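Local coordinates for protein glycosyl hydrolase family 26 (Bacteroides ovatus, PDB 4ZXO) that probably hydrolyses the beta-1,4-mannan backbone of galactomannan as a family 26 beta-mannanase, aiding breakdown of this plant polysaccharide by a gut bacterium, at residues Tyr37-Glu42 / Arg47-Ser52; Gly43-Ser48 / Ile88-Ala93; Gly66-Gly71 / Val79-Leu84; Val300-Asn303 / Thr309-Tyr312. One frame throughout, in Å; residues are numbered along the deposited sequence.

Contact 1 (Tyr37-Glu42 / Arg47-Ser52); sequences YGIGWE and RSDVKS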
loop_
_atom_site.group_PDB
_atom_site.type_symbol
_atom_site.label_atom_id
_atom_site.label_comp_id
_atom_site.label_asym_id
_atom_site.label_seq_id
_atom_site.Cartn_x
_atom_site.Cartn_y
_atom_site.Cartn_z
ATOM N N TYR A 37 -6.479 14.469 -4.222
ATOM C CA TYR A 37 -7.808 14.837 -4.767
ATOM C C TYR A 37 -8.880 14.051 -4.005
ATOM O O TYR A 37 -8.569 13.192 -3.182
ATOM C CB TYR A 37 -7.875 14.555 -6.296
ATOM C CG TYR A 37 -7.550 13.109 -6.623
ATOM C CD1 TYR A 37 -8.470 12.093 -6.348
ATOM C CD2 TYR A 37 -6.317 12.762 -7.180
ATOM C CE1 TYR A 37 -8.198 10.764 -6.635
ATOM C CE2 TYR A 37 -6.020 11.438 -7.481
ATOM C CZ TYR A 37 -6.946 10.435 -7.173
ATOM O OH TYR A 37 -6.636 9.102 -7.388
ATOM N N GLY A 38 -10.147 14.335 -4.290
ATOM C CA GLY A 38 -11.249 13.606 -3.691
ATOM C C GLY A 38 -12.500 13.946 -4.457
ATOM O O GLY A 38 -12.435 14.498 -5.577
ATOM N N ILE A 39 -13.661 13.612 -3.893
ATOM C CA ILE A 39 -14.896 13.847 -4.641
ATOM C C ILE A 39 -15.131 15.367 -4.779
ATOM O O ILE A 39 -15.237 16.084 -3.793
ATOM C CB ILE A 39 -16.070 13.126 -3.971
ATOM C CG1 ILE A 39 -15.788 11.617 -3.943
ATOM C CG2 ILE A 39 -17.357 13.428 -4.705
ATOM C CD1 ILE A 39 -15.357 11.035 -5.315
ATOM N N GLY A 40 -15.157 15.854 -6.025
ATOM C CA GLY A 40 -15.371 17.263 -6.280
ATOM C C GLY A 40 -14.170 18.198 -6.227
ATOM O O GLY A 40 -14.350 19.421 -6.384
ATOM N N TRP A 41 -12.957 17.669 -6.019
ATOM C CA TRP A 41 -11.801 18.559 -5.967
ATOM C C TRP A 41 -10.492 17.872 -6.324
ATOM O O TRP A 41 -10.370 16.635 -6.294
ATOM C CB TRP A 41 -11.674 19.199 -4.573
ATOM C CG TRP A 41 -11.318 18.170 -3.551
ATOM C CD1 TRP A 41 -12.191 17.344 -2.887
ATOM C CD2 TRP A 41 -10.000 17.841 -3.081
ATOM N NE1 TRP A 41 -11.497 16.544 -2.015
ATOM C CE2 TRP A 41 -10.149 16.811 -2.132
ATOM C CE3 TRP A 41 -8.703 18.346 -3.349
ATOM C CZ2 TRP A 41 -9.044 16.231 -1.457
ATOM C CZ3 TRP A 41 -7.621 17.787 -2.683
ATOM C CH2 TRP A 41 -7.796 16.717 -1.752
ATOM N N GLU A 42 -9.495 18.686 -6.682
ATOM C CA GLU A 42 -8.158 18.180 -6.978
ATOM C C GLU A 42 -7.163 19.267 -6.635
ATOM O O GLU A 42 -7.296 20.400 -7.102
ATOM C CB GLU A 42 -8.008 17.794 -8.450
ATOM C CG GLU A 42 -6.591 17.358 -8.774
ATOM C CD GLU A 42 -6.512 16.610 -10.096
ATOM O OE1 GLU A 42 -7.538 16.505 -10.807
ATOM O OE2 GLU A 42 -5.411 16.143 -10.444
ATOM N N ARG A 47 -6.088 19.785 1.685
ATOM C CA ARG A 47 -7.436 19.183 1.688
ATOM C C ARG A 47 -7.343 17.658 1.665
ATOM O O ARG A 47 -6.307 17.114 1.253
ATOM C CB ARG A 47 -8.276 19.699 0.483
ATOM C CG ARG A 47 -9.742 19.310 0.509
ATOM C CD ARG A 47 -10.552 20.186 -0.442
ATOM N NE ARG A 47 -11.930 19.757 -0.511
ATOM C CZ ARG A 47 -12.854 20.338 -1.262
ATOM N NH1 ARG A 47 -12.546 21.357 -2.046
ATOM N NH2 ARG A 47 -14.077 19.865 -1.243
ATOM N N SER A 48 -8.387 16.994 2.199
ATOM C CA SER A 48 -8.430 15.544 2.414
ATOM C C SER A 48 -9.876 15.155 2.627
ATOM O O SER A 48 -10.512 15.746 3.523
ATOM C CB SER A 48 -7.628 15.167 3.648
ATOM O OG SER A 48 -8.070 13.915 4.176
ATOM N N ASP A 49 -10.439 14.208 1.850
ATOM C CA ASP A 49 -11.838 13.844 2.136
ATOM C C ASP A 49 -11.939 13.218 3.536
ATOM O O ASP A 49 -12.956 13.407 4.247
ATOM C CB ASP A 49 -12.374 12.881 1.106
ATOM C CG ASP A 49 -12.819 13.572 -0.155
ATOM O OD1 ASP A 49 -12.820 14.834 -0.201
ATOM O OD2 ASP A 49 -13.247 12.840 -1.065
ATOM N N VAL A 50 -10.916 12.480 3.948
ATOM C CA VAL A 50 -10.932 11.918 5.310
ATOM C C VAL A 50 -10.937 12.995 6.399
ATOM O O VAL A 50 -11.792 12.981 7.293
ATOM C CB VAL A 50 -9.731 10.945 5.504
ATOM C CG1 VAL A 50 -9.566 10.560 6.962
ATOM C CG2 VAL A 50 -9.998 9.706 4.647
ATOM N N LYS A 51 -10.039 13.963 6.292
ATOM C CA LYS A 51 -10.017 15.026 7.272
ATOM C C LYS A 51 -11.291 15.849 7.214
ATOM O O LYS A 51 -11.821 16.250 8.250
ATOM C CB LYS A 51 -8.770 15.915 7.047
ATOM C CG LYS A 51 -8.580 17.021 8.108
ATOM C CD LYS A 51 -7.267 17.727 7.883
ATOM C CE LYS A 51 -7.072 18.930 8.808
ATOM N NZ LYS A 51 -7.688 20.146 8.177
ATOM N N SER A 52 -11.840 16.064 6.014
ATOM C CA SER A 52 -13.079 16.864 5.910
ATOM C C SER A 52 -14.210 16.194 6.647
ATOM O O SER A 52 -15.134 16.884 7.100
ATOM C CB SER A 52 -13.484 17.072 4.450
ATOM O OG SER A 52 -12.588 17.940 3.821
HETATM O O HOH W 1 -9.285 12.672 -0.414
HETATM O O HOH W 2 -15.277 15.845 -1.188
#

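Contact 2 (Gly43-Ser48 / Ile88-Ala93); sequences GDKGRS and IIEQYA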
loop_
_atom_site.group_PDB
_atom_site.type_symbol
_atom_site.label_atom_id
_atom_site.label_comp_id
_atom_site.label_asym_id
_atom_site.label_seq_id
_atom_site.Cartn_x
_atom_site.Cartn_y
_atom_site.Cartn_z
ATOM N N GLY A 43 -6.170 18.944 -5.818
ATOM C CA GLY A 43 -5.033 19.833 -5.699
ATOM C C GLY A 43 -5.157 20.903 -4.634
ATOM O O GLY A 43 -4.188 21.604 -4.412
ATOM N N ASP A 44 -6.307 21.028 -3.968
ATOM C CA ASP A 44 -6.462 22.037 -2.908
ATOM C C ASP A 44 -5.454 21.779 -1.768
ATOM O O ASP A 44 -5.348 20.667 -1.259
ATOM C CB ASP A 44 -7.891 22.029 -2.313
ATOM C CG ASP A 44 -8.997 22.183 -3.370
ATOM O OD1 ASP A 44 -8.762 21.922 -4.558
ATOM O OD2 ASP A 44 -10.133 22.526 -2.998
ATOM N N LYS A 45 -4.760 22.831 -1.346
ATOM C CA LYS A 45 -3.668 22.696 -0.390
ATOM C C LYS A 45 -4.204 22.202 0.954
ATOM O O LYS A 45 -5.187 22.754 1.467
ATOM C CB LYS A 45 -2.951 24.052 -0.238
ATOM C CG LYS A 45 -1.843 24.099 0.773
ATOM C CD LYS A 45 -0.614 23.333 0.294
ATOM C CE LYS A 45 0.676 23.851 0.981
ATOM N NZ LYS A 45 1.933 23.397 0.230
ATOM N N GLY A 46 -3.614 21.122 1.467
ATOM C CA GLY A 46 -3.983 20.542 2.752
ATOM C C GLY A 46 -5.318 19.796 2.788
ATOM O O GLY A 46 -5.654 19.243 3.846
ATOM N N ARG A 47 -6.088 19.785 1.685
ATOM C CA ARG A 47 -7.436 19.183 1.688
ATOM C C ARG A 47 -7.343 17.658 1.665
ATOM O O ARG A 47 -6.307 17.114 1.253
ATOM C CB ARG A 47 -8.276 19.699 0.483
ATOM C CG ARG A 47 -9.742 19.310 0.509
ATOM C CD ARG A 47 -10.552 20.186 -0.442
ATOM N NE ARG A 47 -11.930 19.757 -0.511
ATOM C CZ ARG A 47 -12.854 20.338 -1.262
ATOM N NH1 ARG A 47 -12.546 21.357 -2.046
ATOM N NH2 ARG A 47 -14.077 19.865 -1.243
ATOM N N SER A 48 -8.387 16.994 2.199
ATOM C CA SER A 48 -8.430 15.544 2.414
ATOM C C SER A 48 -9.876 15.155 2.627
ATOM O O SER A 48 -10.512 15.746 3.523
ATOM C CB SER A 48 -7.628 15.167 3.648
ATOM O OG SER A 48 -8.070 13.915 4.176
ATOM N N ILE A 88 4.060 13.696 0.032
ATOM C CA ILE A 88 4.823 12.764 0.869
ATOM C C ILE A 88 5.606 13.506 1.960
ATOM O O ILE A 88 5.582 13.095 3.142
ATOM C CB ILE A 88 5.744 11.901 -0.022
ATOM C CG1 ILE A 88 4.853 10.918 -0.805
ATOM C CG2 ILE A 88 6.795 11.103 0.802
ATOM C CD1 ILE A 88 5.556 10.289 -2.019
ATOM N N ILE A 89 6.298 14.581 1.582
ATOM C CA ILE A 89 7.024 15.393 2.549
ATOM C C ILE A 89 6.087 15.934 3.626
ATOM O O ILE A 89 6.424 15.917 4.817
ATOM C CB ILE A 89 7.764 16.491 1.798
ATOM C CG1 ILE A 89 8.944 15.863 1.075
ATOM C CG2 ILE A 89 8.319 17.543 2.704
ATOM C CD1 ILE A 89 9.507 16.771 0.031
ATOM N N GLU A 90 4.906 16.388 3.219
ATOM C CA GLU A 90 3.957 16.932 4.182
ATOM C C GLU A 90 3.379 15.877 5.117
ATOM O O GLU A 90 3.157 16.159 6.302
ATOM C CB GLU A 90 2.819 17.652 3.455
ATOM C CG GLU A 90 3.373 18.825 2.684
ATOM C CD GLU A 90 2.370 19.505 1.766
ATOM O OE1 GLU A 90 1.168 19.190 1.764
ATOM O OE2 GLU A 90 2.811 20.385 1.003
ATOM N N GLN A 91 3.157 14.657 4.617
ATOM C CA GLN A 91 2.642 13.600 5.471
ATOM C C GLN A 91 3.703 13.203 6.469
ATOM O O GLN A 91 3.389 12.988 7.648
ATOM C CB GLN A 91 2.170 12.414 4.609
ATOM C CG GLN A 91 1.757 11.144 5.424
ATOM C CD GLN A 91 0.442 11.315 6.193
ATOM O OE1 GLN A 91 -0.032 12.440 6.441
ATOM N NE2 GLN A 91 -0.158 10.187 6.561
ATOM N N TYR A 92 4.964 13.102 6.034
ATOM C CA TYR A 92 6.002 12.780 6.990
ATOM C C TYR A 92 6.115 13.878 8.054
ATOM O O TYR A 92 6.249 13.599 9.258
ATOM C CB TYR A 92 7.339 12.643 6.271
ATOM C CG TYR A 92 8.484 12.271 7.192
ATOM C CD1 TYR A 92 8.691 10.954 7.557
ATOM C CD2 TYR A 92 9.344 13.243 7.695
ATOM C CE1 TYR A 92 9.730 10.601 8.382
ATOM C CE2 TYR A 92 10.412 12.906 8.568
ATOM C CZ TYR A 92 10.600 11.570 8.895
ATOM O OH TYR A 92 11.632 11.213 9.740
ATOM N N ALA A 93 6.024 15.120 7.615
ATOM C CA ALA A 93 6.192 16.258 8.545
ATOM C C ALA A 93 5.122 16.227 9.642
ATOM O O ALA A 93 5.381 16.599 10.805
ATOM C CB ALA A 93 6.161 17.577 7.765
#

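Contact 3 (Gly66-Gly71 / Val79-Leu84); sequences GEIELG and VSFAHL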
loop_
_atom_site.group_PDB
_atom_site.type_symbol
_atom_site.label_atom_id
_atom_site.label_comp_id
_atom_site.label_asym_id
_atom_site.label_seq_id
_atom_site.Cartn_x
_atom_site.Cartn_y
_atom_site.Cartn_z
ATOM N N GLY A 66 2.928 4.383 -10.900
ATOM C CA GLY A 66 2.718 3.920 -12.260
ATOM C C GLY A 66 2.965 5.030 -13.258
ATOM O O GLY A 66 2.454 6.158 -13.100
ATOM N N GLU A 67 3.757 4.685 -14.280
ATOM C CA GLU A 67 4.232 5.540 -15.408
ATOM C C GLU A 67 5.451 6.366 -15.059
ATOM O O GLU A 67 6.002 7.016 -15.936
ATOM C CB GLU A 67 3.119 6.431 -16.004
ATOM C CG GLU A 67 1.963 5.583 -16.535
ATOM C CD GLU A 67 0.978 6.376 -17.356
ATOM O OE1 GLU A 67 1.258 7.531 -17.766
ATOM O OE2 GLU A 67 -0.086 5.836 -17.655
ATOM N N ILE A 68 5.979 6.296 -13.833
ATOM C CA ILE A 68 7.280 6.934 -13.601
ATOM C C ILE A 68 8.311 6.340 -14.525
ATOM O O ILE A 68 9.242 7.058 -14.979
ATOM C CB ILE A 68 7.719 6.850 -12.110
ATOM C CG1 ILE A 68 8.798 7.953 -11.821
ATOM C CG2 ILE A 68 8.205 5.415 -11.756
ATOM C CD1 ILE A 68 8.894 8.317 -10.387
ATOM N N GLU A 69 8.140 5.064 -14.865
ATOM C CA GLU A 69 9.085 4.359 -15.733
ATOM C C GLU A 69 9.133 4.945 -17.140
ATOM O O GLU A 69 10.100 4.659 -17.890
ATOM C CB GLU A 69 8.705 2.882 -15.828
ATOM C CG GLU A 69 7.261 2.589 -16.324
ATOM C CD GLU A 69 6.177 2.693 -15.247
ATOM O OE1 GLU A 69 6.450 3.174 -14.125
ATOM O OE2 GLU A 69 5.003 2.323 -15.571
ATOM N N LEU A 70 8.066 5.665 -17.534
ATOM C CA LEU A 70 8.022 6.308 -18.858
ATOM C C LEU A 70 8.761 7.629 -18.912
ATOM O O LEU A 70 8.890 8.226 -19.987
ATOM C CB LEU A 70 6.610 6.535 -19.283
ATOM C CG LEU A 70 5.746 5.276 -19.344
ATOM C CD1 LEU A 70 4.337 5.581 -19.890
ATOM C CD2 LEU A 70 6.340 4.190 -20.207
ATOM N N GLY A 71 9.267 8.106 -17.799
ATOM C CA GLY A 71 10.066 9.346 -17.829
ATOM C C GLY A 71 9.280 10.650 -17.944
ATOM O O GLY A 71 9.863 11.728 -18.180
ATOM N N VAL A 79 -1.504 12.612 -11.602
ATOM C CA VAL A 79 -0.959 13.427 -10.526
ATOM C C VAL A 79 0.530 13.605 -10.755
ATOM O O VAL A 79 1.239 12.615 -11.036
ATOM C CB VAL A 79 -1.156 12.772 -9.144
ATOM C CG1 VAL A 79 -0.632 13.702 -8.056
ATOM C CG2 VAL A 79 -2.659 12.510 -8.897
ATOM N N SER A 80 1.042 14.841 -10.675
ATOM C CA SER A 80 2.440 15.002 -11.049
ATOM C C SER A 80 3.346 14.373 -9.981
ATOM O O SER A 80 3.013 14.371 -8.803
ATOM C CB SER A 80 2.830 16.482 -11.228
ATOM O OG SER A 80 2.799 17.166 -9.953
ATOM N N PHE A 81 4.498 13.900 -10.403
ATOM C CA PHE A 81 5.452 13.368 -9.457
ATOM C C PHE A 81 5.952 14.464 -8.535
ATOM O O PHE A 81 6.245 14.199 -7.364
ATOM C CB PHE A 81 6.607 12.677 -10.195
ATOM C CG PHE A 81 6.142 11.465 -10.948
ATOM C CD1 PHE A 81 5.603 10.394 -10.251
ATOM C CD2 PHE A 81 6.170 11.426 -12.348
ATOM C CE1 PHE A 81 5.110 9.287 -10.927
ATOM C CE2 PHE A 81 5.645 10.349 -13.042
ATOM C CZ PHE A 81 5.116 9.249 -12.319
ATOM N N ALA A 82 6.048 15.702 -9.020
ATOM C CA ALA A 82 6.495 16.769 -8.131
ATOM C C ALA A 82 5.435 17.024 -7.030
ATOM O O ALA A 82 5.773 17.314 -5.854
ATOM C CB ALA A 82 6.779 18.040 -8.922
ATOM N N HIS A 83 4.148 16.884 -7.383
ATOM C CA HIS A 83 3.091 16.973 -6.333
ATOM C C HIS A 83 3.137 15.798 -5.377
ATOM O O HIS A 83 3.042 15.995 -4.148
ATOM C CB HIS A 83 1.684 17.026 -6.935
ATOM C CG HIS A 83 1.230 18.415 -7.267
ATOM N ND1 HIS A 83 0.406 18.688 -8.341
ATOM C CD2 HIS A 83 1.388 19.596 -6.587
ATOM C CE1 HIS A 83 0.102 19.982 -8.336
ATOM N NE2 HIS A 83 0.706 20.563 -7.301
ATOM N N LEU A 84 3.318 14.575 -5.898
ATOM C CA LEU A 84 3.440 13.409 -4.995
ATOM C C LEU A 84 4.565 13.651 -3.994
ATOM O O LEU A 84 4.427 13.369 -2.788
ATOM C CB LEU A 84 3.748 12.125 -5.765
ATOM C CG LEU A 84 2.599 11.642 -6.657
ATOM C CD1 LEU A 84 2.957 10.300 -7.312
ATOM C CD2 LEU A 84 1.315 11.479 -5.840
#

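Contact 4 (Val300-Asn303 / Thr309-Tyr312); sequences VWRN and THYY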
loop_
_atom_site.group_PDB
_atom_site.type_symbol
_atom_site.label_atom_id
_atom_site.label_comp_id
_atom_site.label_asym_id
_atom_site.label_seq_id
_atom_site.Cartn_x
_atom_site.Cartn_y
_atom_site.Cartn_z
ATOM N N VAL A 300 -7.939 2.194 2.767
ATOM C CA VAL A 300 -9.036 2.119 1.787
ATOM C C VAL A 300 -8.647 2.910 0.533
ATOM O O VAL A 300 -7.817 3.864 0.563
ATOM C CB VAL A 300 -10.382 2.652 2.340
ATOM C CG1 VAL A 300 -10.797 1.858 3.592
ATOM C CG2 VAL A 300 -10.352 4.156 2.568
ATOM N N TRP A 301 -9.268 2.530 -0.588
ATOM C CA TRP A 301 -8.816 3.007 -1.898
ATOM C C TRP A 301 -9.303 4.439 -2.191
ATOM O O TRP A 301 -9.951 5.073 -1.354
ATOM C CB TRP A 301 -9.257 2.015 -2.994
ATOM C CG TRP A 301 -8.422 2.148 -4.270
ATOM C CD1 TRP A 301 -8.873 2.476 -5.555
ATOM C CD2 TRP A 301 -6.994 2.002 -4.391
ATOM N NE1 TRP A 301 -7.806 2.532 -6.432
ATOM C CE2 TRP A 301 -6.649 2.258 -5.745
ATOM C CE3 TRP A 301 -5.983 1.645 -3.486
ATOM C CZ2 TRP A 301 -5.330 2.131 -6.213
ATOM C CZ3 TRP A 301 -4.668 1.555 -3.940
ATOM C CH2 TRP A 301 -4.360 1.810 -5.296
ATOM N N ARG A 302 -8.891 4.968 -3.341
ATOM C CA ARG A 302 -8.990 6.406 -3.642
ATOM C C ARG A 302 -10.396 6.923 -3.842
ATOM O O ARG A 302 -11.327 6.161 -4.069
ATOM C CB ARG A 302 -8.144 6.745 -4.893
ATOM C CG ARG A 302 -8.703 6.173 -6.182
ATOM C CD ARG A 302 -7.633 6.059 -7.270
ATOM N NE ARG A 302 -8.305 5.735 -8.547
ATOM C CZ ARG A 302 -8.770 6.642 -9.423
ATOM N NH1 ARG A 302 -8.607 7.979 -9.223
ATOM N NH2 ARG A 302 -9.442 6.204 -10.497
ATOM N N ASN A 303 -10.543 8.232 -3.681
ATOM C CA ASN A 303 -11.827 8.893 -3.977
ATOM C C ASN A 303 -11.707 9.573 -5.319
ATOM O O ASN A 303 -11.173 10.678 -5.411
ATOM C CB ASN A 303 -12.179 9.892 -2.862
ATOM C CG ASN A 303 -12.721 9.205 -1.616
ATOM O OD1 ASN A 303 -12.548 7.987 -1.449
ATOM N ND2 ASN A 303 -13.367 9.977 -0.738
ATOM N N THR A 309 -18.587 8.047 -8.666
ATOM C CA THR A 309 -19.146 6.841 -8.040
ATOM C C THR A 309 -18.046 5.934 -7.451
ATOM O O THR A 309 -18.302 4.993 -6.672
ATOM C CB THR A 309 -19.942 6.011 -9.078
ATOM O OG1 THR A 309 -19.066 5.698 -10.173
ATOM C CG2 THR A 309 -21.102 6.814 -9.618
ATOM N N HIS A 310 -16.805 6.208 -7.826
ATOM C CA HIS A 310 -15.708 5.317 -7.488
ATOM C C HIS A 310 -14.968 5.900 -6.303
ATOM O O HIS A 310 -13.982 6.655 -6.495
ATOM C CB HIS A 310 -14.766 5.154 -8.713
ATOM C CG HIS A 310 -13.696 4.117 -8.545
ATOM N ND1 HIS A 310 -13.969 2.801 -8.246
ATOM C CD2 HIS A 310 -12.343 4.202 -8.656
ATOM C CE1 HIS A 310 -12.846 2.104 -8.213
ATOM N NE2 HIS A 310 -11.838 2.931 -8.456
ATOM N N TYR A 311 -15.415 5.579 -5.073
ATOM C CA TYR A 311 -14.727 6.133 -3.894
ATOM C C TYR A 311 -14.860 5.165 -2.751
ATOM O O TYR A 311 -15.834 4.374 -2.693
ATOM C CB TYR A 311 -15.296 7.509 -3.518
ATOM C CG TYR A 311 -16.766 7.515 -3.185
ATOM C CD1 TYR A 311 -17.206 7.204 -1.905
ATOM C CD2 TYR A 311 -17.711 7.845 -4.155
ATOM C CE1 TYR A 311 -18.536 7.199 -1.580
ATOM C CE2 TYR A 311 -19.079 7.856 -3.865
ATOM C CZ TYR A 311 -19.495 7.548 -2.568
ATOM O OH TYR A 311 -20.863 7.583 -2.268
ATOM N N TYR A 312 -13.894 5.196 -1.851
ATOM C CA TYR A 312 -13.848 4.211 -0.781
ATOM C C TYR A 312 -13.717 4.846 0.597
ATOM O O TYR A 312 -13.834 4.150 1.578
ATOM C CB TYR A 312 -12.693 3.204 -1.026
ATOM C CG TYR A 312 -12.912 2.396 -2.304
ATOM C CD1 TYR A 312 -13.534 1.144 -2.277
ATOM C CD2 TYR A 312 -12.545 2.922 -3.538
ATOM C CE1 TYR A 312 -13.771 0.428 -3.441
ATOM C CE2 TYR A 312 -12.778 2.231 -4.706
ATOM C CZ TYR A 312 -13.356 0.959 -4.659
ATOM O OH TYR A 312 -13.567 0.294 -5.848
#

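Contact 1 (Tyr37-Glu42 / Arg47-Ser52)
In the first beta-alpha loop of the TIM barrel, a tight hairpin closed by a type II turn from G38 to W41 folds against the start of helix 49-54, W41 meeting R47 and D49. The extended R47 chain runs along one face of the indole. Its CG sits 3.6 Å from the centroid of the W41 six-membered ring, a CH-pi contact, while the guanidinium lies almost flat on the five-membered ring, R47 CZ 3.8 Å from that centroid. Backbone of Y37 and G38 covers the opposite face. At the rim, W41 NE1 gives D49 OD1 a nearly straight bond of 2.8 Å (172°), within the indole plane but from above the carboxylate plane. D49 OD2 receives I39 N on its syn side at 3.0 Å, and packs against G38 CA at 3.4 Å. A water joins D49 OD1 to I39 O, and N303 adds a further bond to OD2. R47 NH1 has its own salt bridge to D44. Two partners on each oxygen should hold the D49 carboxylate in one orientation, and it pins both the turn and the indole to the helix start; the indole, sandwiched between R47 and backbone and tied at NE1, is probably fixed in rotation.

Contact 2 (Gly43-Ser48 / Ile88-Ala93)
K45 reaches out from the loop after the hairpin to E90 on helix 81-93, and these two side chains make the contact almost alone. K45 NZ lies 3.2 Å from E90 OE2, a hydrogen-bonded salt bridge. The ammonium comes to the syn side of the carboxylate oxygen but stands 32° out of the carboxylate plane. K45 CE, at 4.1 Å from E90 OE2, is the next atom to come near. The lysine leaves its backbone with CG anti to N, kinks at chi2 (72°), and then runs out straight toward the helix. E90 meets it halfway: its chain, extended beyond CG, carries OE2 clear of the helix backbone.

G46 adds a little buried surface beside K45. The two occupy the middle of a type II turn from D44 to R47, where the positive phi of G46 (73°) suits glycine; G46 O is bonded to Y57 OH. The turn is closed by R47 N to D44 O at 3.2 Å and again by a salt bridge from R47 NH1 to D44 OD2 at 2.8 Å. In the barrel, then, the contact joins the first beta-alpha loop to the outer helix that follows the second strand. I88 and Q91 of that helix pack on strands 60-64 and 97-101, whereas E90 faces the loop at the surface. Solvent there probably screens the ion pair, and K45 also touches a crystal neighbour, which may influence where its side chain settles.

Contact 3 (Gly66-Gly71 / Val79-Leu84)
G66 starts the contact with its carbonyl: G66 O lies near the plane of the F81 ring, at its edge, 4.2 Å from CZ. The chain then swings through E67, whose positive phi turns the path into a short 3-10 segment, and E67 C passes 4.0 Å from F81 CZ. I68 carries most of the meeting. Its CA is 3.4 Å from F81 CZ, and the side chain continues from there across the ring. With CG1 anti to the backbone N (chi1 -160°), the ethyl branch is laid over the phenyl face, CG1 4.0 Å from the F81 centroid and only 12° off the ring normal, a CH-pi contact. I68 CD1 goes on past the centre to 3.9 Å from F81 CD1. E69 turns its CB away from F81; its carboxylate takes bonds from W102 NE1 and R105 N and a weak one from E67 N. The 3-10 turn closes through L70 N to E67 O and, one residue on, G71 N to I68 O. F81 itself stands in the first turn of helix 81-93, behind the N-cap S80, whose OG accepts H83 N at 2.9 Å. F145 of helix 132-147 touches both I68 and F81. The arrangement is that of a long beta-alpha loop of a TIM barrel, the second one here, folding back so that its 3-10 turn rests on the helix it leads into.

Contact 4 (Val300-Asn303 / Thr309-Tyr312)
V300-N303 and T309-Y312 run past each other in roughly opposite senses, 141° apart, and come closest where the CA atoms of N303 and Y311 are 4.0 Å apart. R302 O receives a CA-H...O contact from Y311 CA at 3.4 Å. The conventional hydrogen bond between the segments uses a side chain instead: Y312 N donates to N303 OD1 at 3.1 Å, from above the plane of the amide. That oxygen also accepts A313 N, while N303 ND2 is bonded to D49, so both ends of the amide are held.

Y312 packs beside W301. W301 CB sits 3.5 Å from Y312 CD2, and beyond it the indole directs its edge at the tyrosine face in an offset edge-to-face pair, the five-membered ring and phenol centroids 5.7 Å apart with planes at 73°. V300 pushes CG2 to 3.6 Å from Y312 O. All this lies at the end of barrel strand 295-300 and in the eighth beta-alpha loop that follows, at the C-terminal mouth where TIM-barrel glycosidases have their active sites. W301 is also stacked on H32, from the end of the first strand.

H310 completes the group. One face of its imidazole packs over Y312 CE2, and its edge faces R302 NH2, 4.0 Å from H310 CD2. R302 starts with CB pointing away from T309-Y312 and runs extended from CG to NE; the turn at chi4 (89°) sets the guanidinium plane. The guanidinium has firmer partners in E306 and the Y37 hydroxyl, as H310 ND1 has in E274.

In the fold
From the N terminus, strand 27-32 leads into contact 1, which closes the short loop between hairpin and helix 49-54. Contact 2 starts within that loop, sharing R47 and S48 with contact 1, and spans the second strand to reach helix 81-93. Contact 3 is nested inside this span: it closes the loop after strand 60-64 onto the start of the same helix. Y37 also packs on V79, linking contacts 1 and 3. Contact 4 closes its own loop much later, after the last barrel strand, yet lies beside contact 1, with D49 to N303 and Y37 to R302 as probable hydrogen bonds. The first and eighth beta-alpha loops are thereby tied together where the barrel closes.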